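Malonyl CoA:acyl carrier protein malonyltransferase (Streptomyces coelicolor, PDB 1NM2) probably transfers the malonyl group from malonyl-CoA to the acyl carrier protein, a step that supplies fatty acid biosynthesis. Local coordinates at residues 214-225 / 238-249. Sequence-based numbering, arbitrary orientation.
Sequences AEAAKALTPADP and VASGTEVLDRLV
Asp224 OD2 takes the backbone N-H of Gly241 in a nearly straight hydrogen bond (N to OD2 2.9 Å, 166° at the hydrogen), met on the anti side of the carboxylate and 29° out of its plane. Gly241 opens helix 241-251, so the carboxylate lies at the helix's amino end, where the dipole would favour its negative charge. The N-cap proper is Ser240: its OG accepts a hydrogen bond from Thr242 OG1 at 2.9 Å, and weak ones from the N-H groups of Thr242 and Glu243. The backbone passes very close at Gly241, whose CA makes a C-H...O contact of 3.3 Å with Ala223 O. On one side of this crossing, the ring of Pro225 packs on the chain leading into the helix, its CD 3.2 Å from Ala239 O. On the other, Pro222 lies over the first turn, CB against Gly241 O and CG 3.8 Å from Leu245 CD2. Leu245 extends away from its own backbone N (chi1 -179°), crosses the proline at about a right angle and offers its other methyl, CD1, to Ala217 CB and Leu220 CD1. One turn on, Val249 spreads its two methyls, CG2 3.9 Å from Ala217 CB and CG1 beside Ala214. This is structural packing on the flank of the alpha/beta hydrolase-like core: it joins helix 241-251 to helix 207-217 and the extended chain that follows it toward strand 228-229, an outermost strand of the core's parallel sheet, while Leu220 and Leu245 both rest on Leu119 of helix 113-132.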
# COMPACT_ATOMS: atom_id res chain seq x y z
N ALA A 214 1.98 -11.28 13.69
CA ALA A 214 3.20 -12.06 13.91
C ALA A 214 2.87 -13.55 13.97
O ALA A 214 3.66 -14.39 13.52
CB ALA A 214 3.89 -11.63 15.20
N GLU A 215 1.71 -13.89 14.54
CA GLU A 215 1.30 -15.29 14.62
C GLU A 215 1.09 -15.86 13.22
O GLU A 215 1.49 -16.98 12.94
CB GLU A 215 -0.00 -15.44 15.42
CG GLU A 215 0.15 -15.28 16.92
CD GLU A 215 1.17 -16.24 17.52
OE1 GLU A 215 1.11 -17.46 17.25
OE2 GLU A 215 2.04 -15.76 18.28
N ALA A 216 0.46 -15.08 12.35
CA ALA A 216 0.23 -15.53 10.98
C ALA A 216 1.56 -15.68 10.24
O ALA A 216 1.73 -16.58 9.42
CB ALA A 216 -0.66 -14.55 10.26
N ALA A 217 2.51 -14.79 10.54
CA ALA A 217 3.82 -14.83 9.90
C ALA A 217 4.60 -16.10 10.26
O ALA A 217 5.58 -16.44 9.59
CB ALA A 217 4.63 -13.58 10.27
N LYS A 218 4.17 -16.79 11.31
CA LYS A 218 4.83 -18.02 11.75
C LYS A 218 4.67 -19.16 10.74
O LYS A 218 5.54 -20.02 10.62
CB LYS A 218 4.25 -18.51 13.08
CG LYS A 218 4.64 -17.70 14.30
CD LYS A 218 4.11 -18.39 15.55
CE LYS A 218 4.49 -17.63 16.80
NZ LYS A 218 3.96 -18.31 18.01
N ALA A 219 3.54 -19.17 10.03
CA ALA A 219 3.26 -20.21 9.06
C ALA A 219 3.98 -19.98 7.74
O ALA A 219 3.83 -20.76 6.80
CB ALA A 219 1.76 -20.30 8.82
N LEU A 220 4.76 -18.90 7.67
CA LEU A 220 5.47 -18.57 6.44
C LEU A 220 6.97 -18.80 6.53
O LEU A 220 7.56 -18.79 7.61
CB LEU A 220 5.22 -17.10 6.08
CG LEU A 220 3.77 -16.65 5.95
CD1 LEU A 220 3.72 -15.16 5.65
CD2 LEU A 220 3.08 -17.45 4.86
N THR A 221 7.57 -19.02 5.36
CA THR A 221 9.00 -19.22 5.23
C THR A 221 9.37 -18.32 4.06
O THR A 221 9.31 -18.73 2.91
CB THR A 221 9.35 -20.67 4.89
OG1 THR A 221 8.85 -21.54 5.91
CG2 THR A 221 10.86 -20.84 4.79
N PRO A 222 9.73 -17.06 4.36
CA PRO A 222 10.10 -16.06 3.35
C PRO A 222 11.44 -16.32 2.68
O PRO A 222 12.40 -16.73 3.33
CB PRO A 222 10.10 -14.76 4.14
CG PRO A 222 10.61 -15.20 5.46
CD PRO A 222 9.82 -16.47 5.71
N ALA A 223 11.50 -16.07 1.38
CA ALA A 223 12.74 -16.24 0.64
C ALA A 223 13.39 -14.86 0.49
O ALA A 223 12.72 -13.83 0.62
CB ALA A 223 12.46 -16.83 -0.74
N ASP A 224 14.69 -14.84 0.23
CA ASP A 224 15.39 -13.58 0.04
C ASP A 224 14.86 -12.94 -1.24
O ASP A 224 14.57 -13.63 -2.21
CB ASP A 224 16.90 -13.83 -0.08
CG ASP A 224 17.55 -14.11 1.26
OD1 ASP A 224 18.73 -14.49 1.29
OD2 ASP A 224 16.86 -13.94 2.29
N PRO A 225 14.72 -11.61 -1.24
CA PRO A 225 14.21 -10.93 -2.44
C PRO A 225 15.13 -11.12 -3.65
O PRO A 225 16.35 -11.01 -3.53
CB PRO A 225 14.13 -9.47 -1.99
CG PRO A 225 15.21 -9.36 -0.96
CD PRO A 225 15.05 -10.65 -0.18
N VAL A 238 16.00 -3.84 1.50
CA VAL A 238 16.19 -4.94 2.44
C VAL A 238 16.61 -6.19 1.67
O VAL A 238 15.88 -6.67 0.80
CB VAL A 238 14.90 -5.23 3.23
CG1 VAL A 238 15.16 -6.27 4.30
CG2 VAL A 238 14.37 -3.95 3.85
N ALA A 239 17.79 -6.72 1.99
CA ALA A 239 18.31 -7.89 1.30
C ALA A 239 17.86 -9.24 1.86
O ALA A 239 17.90 -10.24 1.16
CB ALA A 239 19.84 -7.83 1.27
N SER A 240 17.41 -9.25 3.11
CA SER A 240 16.98 -10.48 3.77
C SER A 240 15.47 -10.72 3.78
O SER A 240 14.70 -9.83 4.11
CB SER A 240 17.49 -10.48 5.22
OG SER A 240 16.85 -11.47 5.99
N GLY A 241 15.08 -11.94 3.42
CA GLY A 241 13.67 -12.30 3.40
C GLY A 241 13.00 -12.25 4.76
O GLY A 241 11.84 -11.84 4.87
N THR A 242 13.72 -12.66 5.81
CA THR A 242 13.17 -12.62 7.16
C THR A 242 13.05 -11.17 7.62
O THR A 242 12.10 -10.81 8.33
CB THR A 242 14.04 -13.42 8.16
OG1 THR A 242 15.40 -13.00 8.05
CG2 THR A 242 13.94 -14.91 7.89
N GLU A 243 14.00 -10.32 7.22
CA GLU A 243 13.94 -8.91 7.60
C GLU A 243 12.79 -8.23 6.86
O GLU A 243 12.16 -7.30 7.39
CB GLU A 243 15.27 -8.20 7.31
CG GLU A 243 16.38 -8.56 8.31
CD GLU A 243 17.67 -7.78 8.11
OE1 GLU A 243 18.58 -7.92 8.95
OE2 GLU A 243 17.77 -7.03 7.11
N VAL A 244 12.50 -8.70 5.65
CA VAL A 244 11.40 -8.15 4.87
C VAL A 244 10.10 -8.47 5.62
O VAL A 244 9.26 -7.59 5.84
CB VAL A 244 11.32 -8.78 3.45
CG1 VAL A 244 9.96 -8.49 2.82
CG2 VAL A 244 12.43 -8.21 2.57
N LEU A 245 9.94 -9.73 6.00
CA LEU A 245 8.75 -10.17 6.72
C LEU A 245 8.59 -9.49 8.08
O LEU A 245 7.49 -9.09 8.45
CB LEU A 245 8.78 -11.70 6.89
CG LEU A 245 7.58 -12.33 7.61
CD1 LEU A 245 6.28 -11.93 6.92
CD2 LEU A 245 7.73 -13.84 7.61
N ASP A 246 9.69 -9.37 8.83
CA ASP A 246 9.61 -8.73 10.14
C ASP A 246 9.17 -7.28 9.98
O ASP A 246 8.37 -6.79 10.77
CB ASP A 246 10.96 -8.80 10.87
CG ASP A 246 11.32 -10.22 11.32
OD1 ASP A 246 10.41 -11.03 11.56
OD2 ASP A 246 12.53 -10.51 11.43
N ARG A 247 9.68 -6.61 8.94
CA ARG A 247 9.31 -5.23 8.68
C ARG A 247 7.83 -5.10 8.34
O ARG A 247 7.16 -4.18 8.80
CB ARG A 247 10.17 -4.66 7.55
CG ARG A 247 11.57 -4.26 7.99
CD ARG A 247 12.44 -3.85 6.82
NE ARG A 247 13.70 -3.27 7.27
CZ ARG A 247 14.03 -1.99 7.12
NH1 ARG A 247 13.19 -1.15 6.53
NH2 ARG A 247 15.19 -1.55 7.58
N LEU A 248 7.31 -6.03 7.53
CA LEU A 248 5.90 -6.03 7.15
C LEU A 248 5.02 -6.14 8.40
O LEU A 248 4.04 -5.40 8.55
CB LEU A 248 5.57 -7.22 6.23
CG LEU A 248 6.08 -7.25 4.79
CD1 LEU A 248 5.80 -8.63 4.19
CD2 LEU A 248 5.39 -6.16 3.97
N VAL A 249 5.37 -7.06 9.29
CA VAL A 249 4.60 -7.27 10.51
C VAL A 249 4.61 -6.04 11.42
O VAL A 249 3.58 -5.67 11.98
CB VAL A 249 5.14 -8.48 11.29
CG1 VAL A 249 4.33 -8.68 12.57
CG2 VAL A 249 5.07 -9.74 10.43